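Local coordinates for protein 3-hydroxyacyl-CoA dehydrogenase (Brucella suis, PDB 4O5O) that probably catalyses the NAD-dependent oxidation of 3-hydroxyacyl-CoA thioesters to 3-oxoacyl-CoA as a Rossmann-fold short-chain dehydrogenase, at residues 178-183 and 192-197; 30-35 and 237-242; 37-42 and 83-88. One frame throughout, in Å; residues are numbered along the deposited sequence.

Contact 1 (178-183 and 192-197); sequences AMTLPV and IRVMTI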
loop_
_atom_site.group_PDB
_atom_site.type_symbol
_atom_site.label_atom_id
_atom_site.label_comp_id
_atom_site.label_asym_id
_atom_site.label_seq_id
_atom_site.Cartn_x
_atom_site.Cartn_y
_atom_site.Cartn_z
ATOM N N ALA B 178 -3.255 8.962 -5.808
ATOM C CA ALA B 178 -4.610 8.513 -5.418
ATOM C C ALA B 178 -5.666 8.779 -6.473
ATOM O O ALA B 178 -6.675 8.113 -6.488
ATOM C CB ALA B 178 -5.025 9.110 -4.076
ATOM N N MET B 179 -5.458 9.802 -7.298
ATOM C CA MET B 179 -6.327 10.134 -8.412
ATOM C C MET B 179 -6.346 9.079 -9.506
ATOM O O MET B 179 -7.273 9.051 -10.325
ATOM C CB MET B 179 -5.838 11.411 -9.150
ATOM C CG MET B 179 -6.074 12.699 -8.491
ATOM S SD MET B 179 -6.118 13.925 -9.786
ATOM C CE MET B 179 -4.482 14.082 -10.513
ATOM N N THR B 180 -5.260 8.318 -9.620
ATOM C CA THR B 180 -5.062 7.492 -10.808
ATOM C C THR B 180 -6.303 6.593 -11.014
ATOM O O THR B 180 -6.831 6.491 -12.126
ATOM C CB THR B 180 -3.791 6.653 -10.700
ATOM O OG1 THR B 180 -2.705 7.463 -10.279
ATOM C CG2 THR B 180 -3.452 5.999 -12.013
ATOM N N LEU B 181 -6.718 5.880 -9.971
ATOM C CA LEU B 181 -7.835 4.940 -10.089
ATOM C C LEU B 181 -9.186 5.541 -10.463
ATOM O O LEU B 181 -9.783 5.083 -11.440
ATOM C CB LEU B 181 -7.922 4.051 -8.853
ATOM C CG LEU B 181 -9.005 2.985 -8.890
ATOM C CD1 LEU B 181 -8.736 1.976 -10.016
ATOM C CD2 LEU B 181 -9.111 2.336 -7.515
ATOM N N PRO B 182 -9.688 6.553 -9.738
ATOM C CA PRO B 182 -10.974 7.096 -10.121
ATOM C C PRO B 182 -10.967 7.700 -11.512
ATOM O O PRO B 182 -11.986 7.640 -12.211
ATOM C CB PRO B 182 -11.247 8.178 -9.049
ATOM C CG PRO B 182 -9.916 8.446 -8.390
ATOM C CD PRO B 182 -9.217 7.108 -8.459
ATOM N N VAL B 183 -9.847 8.298 -11.920
ATOM C CA VAL B 183 -9.766 8.841 -13.275
ATOM C C VAL B 183 -9.720 7.717 -14.310
ATOM O O VAL B 183 -10.449 7.754 -15.280
ATOM C CB VAL B 183 -8.606 9.830 -13.407
ATOM C CG1 VAL B 183 -8.473 10.338 -14.825
ATOM C CG2 VAL B 183 -8.798 10.995 -12.466
ATOM N N ILE B 192 -9.350 5.657 -22.720
ATOM C CA ILE B 192 -8.195 6.444 -22.341
ATOM C C ILE B 192 -7.664 5.827 -21.052
ATOM O O ILE B 192 -8.345 5.798 -20.036
ATOM C CB ILE B 192 -8.553 7.932 -22.145
ATOM C CG1 ILE B 192 -9.077 8.565 -23.451
ATOM C CG2 ILE B 192 -7.363 8.726 -21.616
ATOM C CD1 ILE B 192 -9.806 9.874 -23.207
ATOM N N ARG B 193 -6.426 5.346 -21.118
ATOM C CA ARG B 193 -5.741 4.803 -19.931
ATOM C C ARG B 193 -5.087 5.903 -19.115
ATOM O O ARG B 193 -4.709 6.961 -19.666
ATOM C CB ARG B 193 -4.682 3.781 -20.370
ATOM C CG ARG B 193 -5.272 2.506 -20.927
ATOM C CD ARG B 193 -4.254 1.424 -21.141
ATOM N NE ARG B 193 -3.344 1.765 -22.223
ATOM C CZ ARG B 193 -2.014 1.854 -22.165
ATOM N NH1 ARG B 193 -1.334 1.624 -21.047
ATOM N NH2 ARG B 193 -1.343 2.160 -23.252
ATOM N N VAL B 194 -4.947 5.643 -17.812
ATOM C CA VAL B 194 -4.355 6.591 -16.892
ATOM C C VAL B 194 -3.425 5.807 -15.986
ATOM O O VAL B 194 -3.856 4.871 -15.288
ATOM C CB VAL B 194 -5.429 7.322 -16.061
ATOM C CG1 VAL B 194 -4.796 8.398 -15.204
ATOM C CG2 VAL B 194 -6.498 7.918 -16.957
ATOM N N MET B 195 -2.150 6.209 -16.014
ATOM C CA MET B 195 -1.090 5.586 -15.243
ATOM C C MET B 195 -0.253 6.621 -14.552
ATOM O O MET B 195 -0.193 7.776 -14.978
ATOM C CB MET B 195 -0.174 4.798 -16.169
ATOM C CG MET B 195 -0.743 3.464 -16.623
ATOM S SD MET B 195 -0.799 2.239 -15.330
ATOM C CE MET B 195 0.926 2.155 -14.835
ATOM N N THR B 196 0.432 6.189 -13.507
ATOM C CA THR B 196 1.330 7.062 -12.749
ATOM C C THR B 196 2.652 6.387 -12.522
ATOM O O THR B 196 2.702 5.201 -12.228
ATOM C CB THR B 196 0.675 7.452 -11.412
ATOM O OG1 THR B 196 -0.490 8.209 -11.722
ATOM C CG2 THR B 196 1.593 8.281 -10.519
ATOM N N ILE B 197 3.735 7.141 -12.704
ATOM C CA ILE B 197 5.072 6.695 -12.328
ATOM C C ILE B 197 5.481 7.452 -11.080
ATOM O O ILE B 197 5.283 8.679 -11.017
ATOM C CB ILE B 197 6.119 6.947 -13.439
ATOM C CG1 ILE B 197 5.765 6.221 -14.741
ATOM C CG2 ILE B 197 7.517 6.587 -12.984
ATOM C CD1 ILE B 197 6.541 6.640 -15.987
#
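Helix segment 178-183 lies over strand segment 192-197 almost antiparallel, their axes at 169° and 7.8 Å apart at closest, with Thr180 directly across from Val194. Thr180, Val194 and Thr196 all turn their CB atoms toward the partner. Thr196 OG1 donates to Thr180 OG1 over 2.7 Å, a hydroxyl-to-hydroxyl bond in a buried interface. Thr180 OG1 is also hydrogen-bonded to Ala177 O, in the preceding turn of its own helix, so one hydroxyl is served by both strand and helix. With chi1 at -48°, that oxygen lies beside the backbone N of Thr180, where it can meet both partners, and the methyl CG2, anti to N, lies against the strand backbone, 3.5 Å from Val194 O and 4.0 Å from Met195 CA. A turn further on, Val183 CG1 meets Val194 CG2 at 3.8 Å, the two branched side chains crossing at about a right angle. The helix is kinked here, since Pro182 has no N-H to give and Leu181 N also makes no bond to the turn before. Its other flank lies in the subunit interface: Leu181 packs on Phe160 and Pro182 on Gln163 of a second subunit. Helix 167-187 links the adjacent parallel strands 149-154 and 192-199 as the helix of a beta-alpha-beta crossover, hence its antiparallel course. Threonine and valine, compact and beta-branched, suit the layer between helix and sheet. Mostly apolar contact is joined by one directional bond, which matches the buried Thr196 hydroxyl without a charge.

Contact 2 (30-35 and 237-242); sequences SKMAVE and LVHHIV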
loop_
_atom_site.group_PDB
_atom_site.type_symbol
_atom_site.label_atom_id
_atom_site.label_comp_id
_atom_site.label_asym_id
_atom_site.label_seq_id
_atom_site.Cartn_x
_atom_site.Cartn_y
_atom_site.Cartn_z
ATOM N N SER B 30 10.457 13.997 -24.039
ATOM C CA SER B 30 10.328 14.662 -25.322
ATOM C C SER B 30 11.347 14.082 -26.319
ATOM O O SER B 30 11.027 13.821 -27.473
ATOM C CB SER B 30 10.548 16.171 -25.135
ATOM O OG SER B 30 9.573 16.751 -24.280
ATOM N N LYS B 31 12.573 13.858 -25.852
ATOM C CA LYS B 31 13.648 13.295 -26.716
ATOM C C LYS B 31 13.279 11.862 -27.130
ATOM O O LYS B 31 13.389 11.482 -28.303
ATOM C CB LYS B 31 14.996 13.352 -25.998
ATOM C CG LYS B 31 16.177 12.791 -26.771
ATOM C CD LYS B 31 17.500 12.909 -26.007
ATOM C CE LYS B 31 18.670 12.289 -26.794
ATOM N NZ LYS B 31 20.005 12.506 -26.165
ATOM N N MET B 32 12.845 11.058 -26.161
ATOM C CA MET B 32 12.426 9.690 -26.434
ATOM C C MET B 32 11.318 9.643 -27.492
ATOM O O MET B 32 11.389 8.867 -28.458
ATOM C CB MET B 32 11.934 9.046 -25.135
ATOM C CG MET B 32 11.361 7.642 -25.258
ATOM S SD MET B 32 9.669 7.516 -25.855
ATOM C CE MET B 32 8.765 8.327 -24.554
ATOM N N ALA B 33 10.322 10.504 -27.338
ATOM C CA ALA B 33 9.172 10.442 -28.213
ATOM C C ALA B 33 9.546 10.841 -29.651
ATOM O O ALA B 33 9.165 10.169 -30.607
ATOM C CB ALA B 33 8.072 11.320 -27.662
ATOM N N VAL B 34 10.315 11.912 -29.798
ATOM C CA VAL B 34 10.751 12.338 -31.129
ATOM C C VAL B 34 11.608 11.244 -31.778
ATOM O O VAL B 34 11.438 10.953 -32.964
ATOM C CB VAL B 34 11.550 13.671 -31.075
ATOM C CG1 VAL B 34 12.238 13.988 -32.407
ATOM C CG2 VAL B 34 10.624 14.822 -30.711
ATOM N N GLU B 35 12.502 10.624 -31.003
ATOM C CA GLU B 35 13.402 9.619 -31.567
ATOM C C GLU B 35 12.606 8.362 -31.965
ATOM O O GLU B 35 13.033 7.615 -32.857
ATOM C CB GLU B 35 14.575 9.334 -30.592
ATOM C CG GLU B 35 15.471 10.580 -30.450
ATOM C CD GLU B 35 16.788 10.383 -29.685
ATOM O OE1 GLU B 35 16.927 9.389 -28.949
ATOM O OE2 GLU B 35 17.667 11.223 -29.809
ATOM N N LEU B 237 10.305 3.906 -19.322
ATOM C CA LEU B 237 9.099 3.385 -18.691
ATOM C C LEU B 237 7.849 4.036 -19.287
ATOM O O LEU B 237 6.836 3.373 -19.506
ATOM C CB LEU B 237 9.191 3.533 -17.171
ATOM C CG LEU B 237 7.963 3.028 -16.393
ATOM C CD1 LEU B 237 7.672 1.559 -16.723
ATOM C CD2 LEU B 237 8.113 3.227 -14.891
ATOM N N VAL B 238 7.916 5.344 -19.541
ATOM C CA VAL B 238 6.803 6.026 -20.206
ATOM C C VAL B 238 6.517 5.332 -21.549
ATOM O O VAL B 238 5.368 5.016 -21.891
ATOM C CB VAL B 238 7.129 7.513 -20.449
ATOM C CG1 VAL B 238 6.139 8.142 -21.435
ATOM C CG2 VAL B 238 7.165 8.257 -19.108
ATOM N N HIS B 239 7.577 5.059 -22.295
ATOM C CA HIS B 239 7.414 4.393 -23.590
ATOM C C HIS B 239 6.733 3.018 -23.417
ATOM O O HIS B 239 5.813 2.683 -24.172
ATOM C CB HIS B 239 8.806 4.239 -24.205
ATOM C CG HIS B 239 8.811 3.868 -25.655
ATOM N ND1 HIS B 239 9.944 3.947 -26.434
ATOM C CD2 HIS B 239 7.809 3.510 -26.485
ATOM C CE1 HIS B 239 9.654 3.575 -27.668
ATOM N NE2 HIS B 239 8.362 3.307 -27.726
ATOM N N HIS B 240 7.160 2.251 -22.412
ATOM C CA HIS B 240 6.570 0.937 -22.171
ATOM C C HIS B 240 5.088 1.044 -21.807
ATOM O O HIS B 240 4.291 0.244 -22.253
ATOM C CB HIS B 240 7.313 0.152 -21.064
ATOM C CG HIS B 240 6.778 -1.229 -20.924
ATOM N ND1 HIS B 240 6.849 -2.135 -21.959
ATOM C CD2 HIS B 240 6.041 -1.821 -19.957
ATOM C CE1 HIS B 240 6.239 -3.250 -21.608
ATOM N NE2 HIS B 240 5.720 -3.076 -20.412
ATOM N N ILE B 241 4.735 2.031 -20.977
ATOM C CA ILE B 241 3.331 2.214 -20.613
ATOM C C ILE B 241 2.494 2.496 -21.857
ATOM O O ILE B 241 1.402 1.992 -22.001
ATOM C CB ILE B 241 3.187 3.331 -19.552
ATOM C CG1 ILE B 241 3.793 2.893 -18.205
ATOM C CG2 ILE B 241 1.736 3.775 -19.390
ATOM C CD1 ILE B 241 3.989 4.022 -17.203
ATOM N N VAL B 242 3.011 3.320 -22.753
ATOM C CA VAL B 242 2.278 3.619 -23.980
ATOM C C VAL B 242 2.025 2.322 -24.771
ATOM O O VAL B 242 0.928 2.081 -25.262
ATOM C CB VAL B 242 2.995 4.703 -24.807
ATOM C CG1 VAL B 242 2.330 4.832 -26.162
ATOM C CG2 VAL B 242 2.983 6.032 -24.054
#
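Met32 SD, the polarisable atom at the centre of this contact, lies 3.6 Å from His239 ND1, with CG and CB of the same histidine slightly farther off. The sulfur stands 4.1 Å from the centroid of the His239 ring and 34° off its normal, an oblique Met-aromatic contact rather than a hydrogen bond. Met32 reaches across because CG lies anti to its backbone N (chi1 176°), which extends the side chain out of helix 24-35; bends at chi2 and chi3 then turn the terminal methyl aside. That methyl, CE, touches Val238 CG1 at 4.1 Å and lies at a similar distance from His239 CB, so the thioether fills the angle between two consecutive side chains of the second helix. A long, unbranched, flexible residue suits this place because it can bend to meet both the His239 ring and Val238; from segment 30-35, Met32 is the residue that makes the contact. His239, partly exposed, offers the ND1-CG side of its ring and its CB to the sulfur, whereas Val238 is buried, its side chain reaching Ile152 and Ile197 of the sheet. Both helices lie against the same face of the central sheet. Helix 24-35 rests on strand 39-44 through Ser30, Ala33 and Val34, helix 231-243 covers strands 149-154 and 192-199, and elsewhere on helix 231-243 His240 stacks on His240 of a third subunit.

Contact 3 (37-42 and 83-88); sequences GAKVVL and EAFGRI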
loop_
_atom_site.group_PDB
_atom_site.type_symbol
_atom_site.label_atom_id
_atom_site.label_comp_id
_atom_site.label_asym_id
_atom_site.label_seq_id
_atom_site.Cartn_x
_atom_site.Cartn_y
_atom_site.Cartn_z
ATOM N N GLY B 37 9.656 8.608 -33.429
ATOM C CA GLY B 37 8.835 9.029 -34.566
ATOM C C GLY B 37 7.541 9.741 -34.231
ATOM O O GLY B 37 6.703 9.960 -35.099
ATOM N N ALA B 38 7.383 10.121 -32.970
ATOM C CA ALA B 38 6.216 10.849 -32.514
ATOM C C ALA B 38 6.405 12.354 -32.724
ATOM O O ALA B 38 7.519 12.831 -32.967
ATOM C CB ALA B 38 5.981 10.550 -31.038
ATOM N N LYS B 39 5.300 13.085 -32.637
ATOM C CA LYS B 39 5.321 14.536 -32.608
ATOM C C LYS B 39 5.208 14.915 -31.140
ATOM O O LYS B 39 4.563 14.202 -30.370
ATOM C CB LYS B 39 4.139 15.152 -33.364
ATOM C CG LYS B 39 3.932 14.651 -34.777
ATOM C CD LYS B 39 5.153 14.891 -35.634
ATOM C CE LYS B 39 4.776 14.703 -37.092
ATOM N NZ LYS B 39 5.975 14.560 -37.950
ATOM N N VAL B 40 5.824 16.037 -30.757
ATOM C CA VAL B 40 5.816 16.485 -29.360
ATOM C C VAL B 40 5.502 17.967 -29.236
ATOM O O VAL B 40 6.069 18.799 -29.953
ATOM C CB VAL B 40 7.163 16.271 -28.653
ATOM C CG1 VAL B 40 7.072 16.734 -27.206
ATOM C CG2 VAL B 40 7.588 14.816 -28.719
ATOM N N VAL B 41 4.602 18.275 -28.307
ATOM C CA VAL B 41 4.323 19.626 -27.921
ATOM C C VAL B 41 4.868 19.762 -26.501
ATOM O O VAL B 41 4.319 19.184 -25.550
ATOM C CB VAL B 41 2.827 19.974 -28.029
ATOM C CG1 VAL B 41 2.597 21.422 -27.620
ATOM C CG2 VAL B 41 2.350 19.769 -29.461
ATOM N N LEU B 42 5.973 20.498 -26.397
ATOM C CA LEU B 42 6.623 20.783 -25.122
ATOM C C LEU B 42 5.940 21.958 -24.434
ATOM O O LEU B 42 5.744 23.014 -25.047
ATOM C CB LEU B 42 8.101 21.138 -25.346
ATOM C CG LEU B 42 9.060 20.027 -25.807
ATOM C CD1 LEU B 42 8.952 19.782 -27.293
ATOM C CD2 LEU B 42 10.496 20.451 -25.492
ATOM N N GLU B 83 -3.660 22.617 -33.441
ATOM C CA GLU B 83 -3.232 23.471 -34.556
ATOM C C GLU B 83 -2.001 22.923 -35.268
ATOM O O GLU B 83 -1.963 22.857 -36.498
ATOM C CB GLU B 83 -2.932 24.873 -34.043
ATOM N N ALA B 84 -0.998 22.503 -34.506
ATOM C CA ALA B 84 0.249 22.062 -35.125
ATOM C C ALA B 84 0.145 20.668 -35.730
ATOM O O ALA B 84 0.641 20.421 -36.839
ATOM C CB ALA B 84 1.380 22.098 -34.106
ATOM N N PHE B 85 -0.469 19.753 -34.984
ATOM C CA PHE B 85 -0.399 18.343 -35.319
ATOM C C PHE B 85 -1.733 17.623 -35.476
ATOM O O PHE B 85 -1.733 16.452 -35.823
ATOM C CB PHE B 85 0.451 17.617 -34.279
ATOM C CG PHE B 85 1.884 18.106 -34.210
ATOM C CD1 PHE B 85 2.708 18.097 -35.348
ATOM C CD2 PHE B 85 2.418 18.541 -33.011
ATOM C CE1 PHE B 85 4.029 18.529 -35.272
ATOM C CE2 PHE B 85 3.728 18.959 -32.927
ATOM C CZ PHE B 85 4.534 18.966 -34.058
ATOM N N GLY B 86 -2.844 18.308 -35.192
ATOM C CA GLY B 86 -4.180 17.826 -35.531
ATOM C C GLY B 86 -4.851 16.949 -34.480
ATOM O O GLY B 86 -6.035 16.655 -34.605
ATOM N N ARG B 87 -4.122 16.545 -33.434
ATOM C CA ARG B 87 -4.629 15.555 -32.472
ATOM C C ARG B 87 -3.674 15.515 -31.293
ATOM O O ARG B 87 -2.564 16.037 -31.360
ATOM C CB ARG B 87 -4.708 14.161 -33.135
ATOM C CG ARG B 87 -3.344 13.659 -33.587
ATOM C CD ARG B 87 -3.361 12.353 -34.336
ATOM N NE ARG B 87 -3.847 11.271 -33.499
ATOM C CZ ARG B 87 -5.005 10.642 -33.652
ATOM N NH1 ARG B 87 -5.839 10.978 -34.635
ATOM N NH2 ARG B 87 -5.340 9.672 -32.792
ATOM N N ILE B 88 -4.148 14.885 -30.228
ATOM C CA ILE B 88 -3.351 14.544 -29.057
ATOM C C ILE B 88 -3.613 13.080 -28.705
ATOM O O ILE B 88 -4.761 12.659 -28.559
ATOM C CB ILE B 88 -3.732 15.389 -27.824
ATOM C CG1 ILE B 88 -3.414 16.867 -28.083
ATOM C CG2 ILE B 88 -2.999 14.905 -26.571
ATOM C CD1 ILE B 88 -4.083 17.830 -27.117
#
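Lys39 lays the aliphatic part of its side chain across one face of the Phe85 ring. Its CB sits 3.6 Å from the ring centroid and only 2° off the normal, a CH-pi contact almost exactly over the centre. CG comes next, 3.7 Å from Phe85 CD1, and CD follows at 3.8 Å from Phe85 CE1, so the chain moves outward from the middle of the ring to its rim. Chi1 (-52°) puts CG beside the backbone N and over the ring, and the bend at chi2 (-59°) brings CD to the rim. Lysine thus gives three methylene carbons to the ring, while CE and NZ lead away from it. Ala84 CB lies 3.9 Å above the opposite face, offset toward the rim, so the ring is sandwiched between the strand and its own helix. At the edge, near the ring plane, Val41 CG2 meets Phe85 CD2 at 3.8 Å; the branched valine fills the corner between ring and sheet. Phe85 ends helix 71-85, and Gly86 follows with positive phi, turning the chain toward strand 90-93. Val40, pointing the other way, packs on helix 24-35, so strand 39-44 has a helix on each face. This is the three-layer alpha/beta/alpha sandwich of the Rossmann fold, in which helix 71-85 carries the crossover from strand 61-65 back to strand 90-93, passing over strands 39-44 and 15-19.

All three contacts are built round one parallel sheet: contacts 1 and 3 each join a helix to a strand, and contact 2 joins two helices packed on the sheet. Contact 1 is fully buried and has the only hydrogen bond between paired segments. Contacts 2 and 3 are partly buried and rely on a sulfur or a lysine chain against a ring. The helices of contact 2 share one face of the sheet, and each is tied to another contact: Ala33 O lies 3.0 Å from Ala38 N of contact 3, a probable hydrogen bond, and Ile241 O lies 2.9 Å from Arg193 NH1 of contact 1, likewise. Contacts 1 and 3 do not touch; the sheet connects them.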